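OBody AM3L15 (Pyrobaculum aerophilum, PDB 4GN5) is an engineered OB-fold binding protein (an OBody) that binds another protein, probably through a face of its small beta-barrel. Local coordinates at residues A[37-42]-A[76-81]; A[64-69]-A[101-106]. One frame throughout, in Å; residues are numbered along the deposited sequence.

Contact 1 of 2, residues A[37-42]-A[76-81]; sequences KIVKVS and VVIKGI
With CG1 of I78 anti to the carbonyl carbon (chi1 -66°) and the rest of its chain fully extended, its CD1 methyl is carried out to meet V39 and V41. In V41 the first torsion sets CG2 beside the backbone N, turned to the same isoleucine, and in V76 it is CG2, lodged between the backbone N and the carbonyl carbon, that faces V41. The contact is methyl against methyl. CD1 of I78 lies 4.1 Å from CG2 of V41, the two side chains running past each other in opposite directions, and 4.3 Å from CG1 of V39. The same V41 CG2 also meets CG2 of V76, at 4.2 Å, where the two valines cross at a slant. All four residues are buried. No hydrogen bond joins the segments: their axes approach to 9.2 Å at 113° between chain directions, so this is packing between two layers of strands. Each segment keeps its backbone bonding for its own sheet, as where V39 pairs with V52. V77 faces away from this interior, onto V22, and K40 also faces outward, its NZ hydrogen-bonded to the backbone of a bound protein of another chain. Inside, V27 and L30 of strand 26-32 touch V39, while V52 of strand 50-55 touches both V39 and I78, continuing the hydrophobic layer across the three-stranded sheet.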
loop_
_atom_site.group_PDB
_atom_site.type_symbol
_atom_site.label_atom_id
_atom_site.label_comp_id
_atom_site.label_asym_id
_atom_site.label_seq_id
_atom_site.Cartn_x
_atom_site.Cartn_y
_atom_site.Cartn_z
ATOM N N LYS A 37 2.678 4.467 1.027
ATOM C CA LYS A 37 2.495 5.085 -0.261
ATOM C C LYS A 37 3.643 4.604 -1.150
ATOM O O LYS A 37 4.733 4.529 -0.695
ATOM C CB LYS A 37 2.513 6.592 -0.068
ATOM C CG LYS A 37 1.636 7.075 1.070
ATOM C CD LYS A 37 1.352 8.536 0.981
ATOM C CE LYS A 37 0.306 8.977 2.002
ATOM N NZ LYS A 37 -0.509 10.171 1.688
ATOM N N ILE A 38 3.377 4.261 -2.394
ATOM C CA ILE A 38 4.386 3.678 -3.277
ATOM C C ILE A 38 4.401 4.471 -4.575
ATOM O O ILE A 38 3.360 4.730 -5.158
ATOM C CB ILE A 38 4.089 2.187 -3.558
ATOM C CG1 ILE A 38 3.981 1.398 -2.235
ATOM C CG2 ILE A 38 5.161 1.581 -4.461
ATOM C CD1 ILE A 38 3.186 -0.000 -2.359
ATOM N N VAL A 39 5.585 4.897 -4.999
ATOM C CA VAL A 39 5.769 5.489 -6.301
ATOM C C VAL A 39 6.711 4.535 -7.070
ATOM O O VAL A 39 7.783 4.120 -6.548
ATOM C CB VAL A 39 6.294 6.965 -6.220
ATOM C CG1 VAL A 39 7.330 7.095 -5.183
ATOM C CG2 VAL A 39 6.893 7.462 -7.596
ATOM N N LYS A 40 6.282 4.157 -8.281
ATOM C CA LYS A 40 7.081 3.300 -9.144
ATOM C C LYS A 40 7.730 4.166 -10.239
ATOM O O LYS A 40 7.049 5.000 -10.820
ATOM C CB LYS A 40 6.192 2.239 -9.755
ATOM C CG LYS A 40 5.402 1.465 -8.740
ATOM C CD LYS A 40 4.841 0.188 -9.408
ATOM C CE LYS A 40 3.968 -0.456 -8.343
ATOM N NZ LYS A 40 3.551 -1.790 -8.800
ATOM N N VAL A 41 9.021 3.957 -10.493
ATOM C CA VAL A 41 9.830 4.798 -11.422
ATOM C C VAL A 41 10.248 3.973 -12.604
ATOM O O VAL A 41 10.762 2.858 -12.449
ATOM C CB VAL A 41 11.151 5.358 -10.751
ATOM C CG1 VAL A 41 11.966 6.273 -11.722
ATOM C CG2 VAL A 41 10.775 6.144 -9.548
ATOM N N SER A 42 10.058 4.544 -13.794
ATOM C CA SER A 42 10.546 3.918 -14.994
ATOM C C SER A 42 11.462 4.898 -15.694
ATOM O O SER A 42 11.266 6.107 -15.601
ATOM C CB SER A 42 9.384 3.516 -15.915
ATOM O OG SER A 42 8.605 2.501 -15.268
ATOM N N VAL A 76 11.305 12.651 -12.119
ATOM C CA VAL A 76 11.820 12.657 -10.759
ATOM C C VAL A 76 13.239 12.109 -10.663
ATOM O O VAL A 76 13.713 11.422 -11.572
ATOM C CB VAL A 76 10.924 11.856 -9.771
ATOM C CG1 VAL A 76 9.529 12.396 -9.789
ATOM C CG2 VAL A 76 10.942 10.298 -10.098
ATOM N N VAL A 77 13.918 12.460 -9.554
ATOM C CA VAL A 77 15.196 11.897 -9.152
ATOM C C VAL A 77 14.964 11.522 -7.695
ATOM O O VAL A 77 14.495 12.363 -6.882
ATOM C CB VAL A 77 16.319 12.912 -9.292
ATOM C CG1 VAL A 77 17.608 12.402 -8.656
ATOM C CG2 VAL A 77 16.567 13.223 -10.778
ATOM N N ILE A 78 15.253 10.265 -7.371
ATOM C CA ILE A 78 14.958 9.734 -6.014
ATOM C C ILE A 78 16.169 9.021 -5.507
ATOM O O ILE A 78 16.714 8.119 -6.166
ATOM C CB ILE A 78 13.780 8.755 -5.979
ATOM C CG1 ILE A 78 12.477 9.504 -6.327
ATOM C CG2 ILE A 78 13.665 8.090 -4.540
ATOM C CD1 ILE A 78 11.173 8.596 -6.265
ATOM N N LYS A 79 16.613 9.447 -4.342
ATOM C CA LYS A 79 17.745 8.813 -3.683
ATOM C C LYS A 79 17.226 7.926 -2.569
ATOM O O LYS A 79 16.379 8.344 -1.821
ATOM C CB LYS A 79 18.716 9.864 -3.121
ATOM C CG LYS A 79 19.978 9.291 -2.551
ATOM C CD LYS A 79 20.704 10.314 -1.742
ATOM C CE LYS A 79 21.469 11.286 -2.575
ATOM N NZ LYS A 79 22.137 12.338 -1.769
ATOM N N GLY A 80 17.754 6.719 -2.481
ATOM C CA GLY A 80 17.193 5.788 -1.494
ATOM C C GLY A 80 18.061 4.580 -1.254
ATOM O O GLY A 80 19.081 4.417 -1.922
ATOM N N ILE A 81 17.682 3.763 -0.278
ATOM C CA ILE A 81 18.393 2.524 0.038
ATOM C C ILE A 81 17.674 1.281 -0.476
ATOM O O ILE A 81 16.508 1.146 -0.286
ATOM C CB ILE A 81 18.565 2.335 1.573
ATOM C CG1 ILE A 81 19.295 3.503 2.244
ATOM C CG2 ILE A 81 19.186 1.023 1.848
ATOM C CD1 ILE A 81 20.587 3.750 1.747
#

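Contact 2 of 2, residues A[64-69]-A[101-106]; sequences FKVFAE and IWILNK
V66 belongs to helix 61-67, the helix between strands 50-55 and 75-83 of the OB fold, and packs on I101 and I103 of strand 100-103. Its CG1 methyl, anti to the backbone N (chi1 178°), does most of the touching. This methyl comes within 3.6 Å of I101 CG2, the two side chains passing in opposite directions. It also rests on the backbone of the strand, where I101 O is 3.5 Å from V66 CG1. Two residues on, I103, which also points towards the helix, brings its CD1 to 3.8 Å from V66 CG1, so a single valine branch bridges two residues of the strand. W102, between them, points away from the helix, and its NE1 is hydrogen-bonded to E100 OE1. At the margin, E69 adds a weak aliphatic touch, its CB 4.3 Å from I103 CD1. E69 N donates to V66 O at 2.9 Å, an i to i+3 bond in the C-terminal part of segment 64-69. No hydrogen bond spans the two segments. I101 also touches I78 on the neighbouring strand. F67 turns from the contact towards V39 and L30, so V66 packs on strand 100-103 while the next residue reaches strands 26-32 and 36-42. At L104 the chain turns a corner, and L104 and N105 both face V75, a classic beta bulge. A helix inserted between the third and fourth strands and packed by apolar side chains on the end of the barrel is characteristic of the OB fold, where such a helix commonly caps the barrel.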
loop_
_atom_site.group_PDB
_atom_site.type_symbol
_atom_site.label_atom_id
_atom_site.label_comp_id
_atom_site.label_asym_id
_atom_site.label_seq_id
_atom_site.Cartn_x
_atom_site.Cartn_y
_atom_site.Cartn_z
ATOM N N PHE A 64 6.570 12.402 2.566
ATOM C CA PHE A 64 5.138 12.260 2.368
ATOM C C PHE A 64 4.512 13.537 1.829
ATOM O O PHE A 64 3.576 13.454 1.063
ATOM C CB PHE A 64 4.404 11.804 3.653
ATOM C CG PHE A 64 4.750 10.394 4.109
ATOM C CD1 PHE A 64 5.818 10.161 4.987
ATOM C CD2 PHE A 64 4.038 9.297 3.637
ATOM C CE1 PHE A 64 6.137 8.846 5.410
ATOM C CE2 PHE A 64 4.349 8.000 4.061
ATOM C CZ PHE A 64 5.410 7.760 4.930
ATOM N N LYS A 65 5.019 14.706 2.225
ATOM C CA LYS A 65 4.552 15.972 1.644
ATOM C C LYS A 65 4.969 16.067 0.169
ATOM O O LYS A 65 4.192 16.531 -0.663
ATOM C CB LYS A 65 5.034 17.197 2.457
ATOM N N VAL A 66 6.176 15.626 -0.171
ATOM C CA VAL A 66 6.600 15.579 -1.589
ATOM C C VAL A 66 5.729 14.584 -2.420
ATOM O O VAL A 66 5.256 14.907 -3.508
ATOM C CB VAL A 66 8.125 15.260 -1.709
ATOM C CG1 VAL A 66 8.553 15.156 -3.168
ATOM C CG2 VAL A 66 8.958 16.335 -0.993
ATOM N N PHE A 67 5.471 13.399 -1.877
ATOM C CA PHE A 67 4.615 12.405 -2.528
ATOM C C PHE A 67 3.285 13.020 -2.937
ATOM O O PHE A 67 2.824 12.815 -4.028
ATOM C CB PHE A 67 4.393 11.163 -1.614
ATOM C CG PHE A 67 3.541 10.104 -2.259
ATOM C CD1 PHE A 67 4.131 9.036 -2.935
ATOM C CD2 PHE A 67 2.142 10.228 -2.250
ATOM C CE1 PHE A 67 3.348 8.080 -3.538
ATOM C CE2 PHE A 67 1.334 9.271 -2.867
ATOM C CZ PHE A 67 1.914 8.205 -3.502
ATOM N N ALA A 68 2.715 13.835 -2.054
ATOM C CA ALA A 68 1.472 14.560 -2.290
ATOM C C ALA A 68 1.443 15.466 -3.547
ATOM O O ALA A 68 0.341 15.724 -4.062
ATOM C CB ALA A 68 1.111 15.366 -1.042
ATOM N N GLU A 69 2.616 15.963 -3.993
ATOM C CA GLU A 69 2.725 16.846 -5.180
ATOM C C GLU A 69 2.972 16.035 -6.451
ATOM O O GLU A 69 2.898 16.562 -7.565
ATOM C CB GLU A 69 3.860 17.869 -5.029
ATOM C CG GLU A 69 3.898 18.643 -3.722
ATOM C CD GLU A 69 2.813 19.690 -3.626
ATOM O OE1 GLU A 69 1.824 19.452 -2.911
ATOM O OE2 GLU A 69 2.945 20.744 -4.264
ATOM N N ILE A 101 13.335 12.853 -2.477
ATOM C CA ILE A 101 12.567 12.804 -3.718
ATOM C C ILE A 101 12.561 14.184 -4.340
ATOM O O ILE A 101 12.029 15.115 -3.742
ATOM C CB ILE A 101 11.120 12.334 -3.480
ATOM C CG1 ILE A 101 11.102 10.932 -2.847
ATOM C CG2 ILE A 101 10.301 12.444 -4.807
ATOM C CD1 ILE A 101 9.668 10.410 -2.405
ATOM N N TRP A 102 13.103 14.306 -5.538
ATOM C CA TRP A 102 13.143 15.569 -6.246
ATOM C C TRP A 102 12.220 15.589 -7.465
ATOM O O TRP A 102 12.240 14.673 -8.237
ATOM C CB TRP A 102 14.568 15.838 -6.697
ATOM C CG TRP A 102 15.647 15.841 -5.660
ATOM C CD1 TRP A 102 16.347 14.783 -5.194
ATOM C CD2 TRP A 102 16.201 16.992 -5.027
ATOM N NE1 TRP A 102 17.277 15.193 -4.289
ATOM C CE2 TRP A 102 17.210 16.550 -4.173
ATOM C CE3 TRP A 102 15.933 18.359 -5.102
ATOM C CZ2 TRP A 102 17.950 17.417 -3.409
ATOM C CZ3 TRP A 102 16.659 19.209 -4.353
ATOM C CH2 TRP A 102 17.659 18.741 -3.509
ATOM N N ILE A 103 11.421 16.616 -7.638
ATOM C CA ILE A 103 10.626 16.711 -8.830
ATOM C C ILE A 103 11.230 17.679 -9.847
ATOM O O ILE A 103 11.218 18.886 -9.649
ATOM C CB ILE A 103 9.214 17.095 -8.496
ATOM C CG1 ILE A 103 8.648 16.080 -7.515
ATOM C CG2 ILE A 103 8.394 17.145 -9.723
ATOM C CD1 ILE A 103 7.647 16.578 -6.623
ATOM N N LEU A 104 11.737 17.132 -10.935
ATOM C CA LEU A 104 12.377 17.923 -11.977
ATOM C C LEU A 104 11.378 18.680 -12.846
ATOM O O LEU A 104 11.542 19.864 -13.041
ATOM C CB LEU A 104 13.290 17.098 -12.847
ATOM C CG LEU A 104 14.414 16.295 -12.231
ATOM C CD1 LEU A 104 15.548 16.329 -13.108
ATOM C CD2 LEU A 104 14.788 16.806 -10.894
ATOM N N ASN A 105 10.384 17.981 -13.333
ATOM C CA ASN A 105 9.253 18.626 -13.869
ATOM C C ASN A 105 7.957 17.909 -13.699
ATOM O O ASN A 105 7.875 16.700 -13.774
ATOM C CB ASN A 105 9.463 19.235 -15.253
ATOM C CG ASN A 105 9.624 18.238 -16.323
ATOM O OD1 ASN A 105 8.812 18.150 -17.222
ATOM N ND2 ASN A 105 10.681 17.510 -16.266
ATOM N N LYS A 106 6.963 18.709 -13.388
ATOM C CA LYS A 106 5.623 18.272 -13.277
ATOM C C LYS A 106 5.054 18.129 -14.685
ATOM O O LYS A 106 5.229 18.999 -15.482
ATOM C CB LYS A 106 4.843 19.304 -12.489
ATOM C CG LYS A 106 4.984 19.218 -11.011
#

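In the fold
The centres of the two contacts lie about 10 Å apart, and their segments alternate along the chain: 37-42, 64-69, 76-81, 101-106. Contact 1 is at the centre of the molecule, where strand 36-42 of the three-stranded sheet faces strand 75-83 of the other; contact 2 is nearer the barrel end. Strands 75-83 and 100-103 are antiparallel neighbours in one sheet, and a probable hydrogen bond, W102 N to V77 O at 2.7 Å, ties the contacts directly. F67 of the helix also packs on strand 36-42, with CE1 3.7 Å from I38 O. Helix and both sheets thus close a single hydrophobic interior, the plan of an OB-fold barrel.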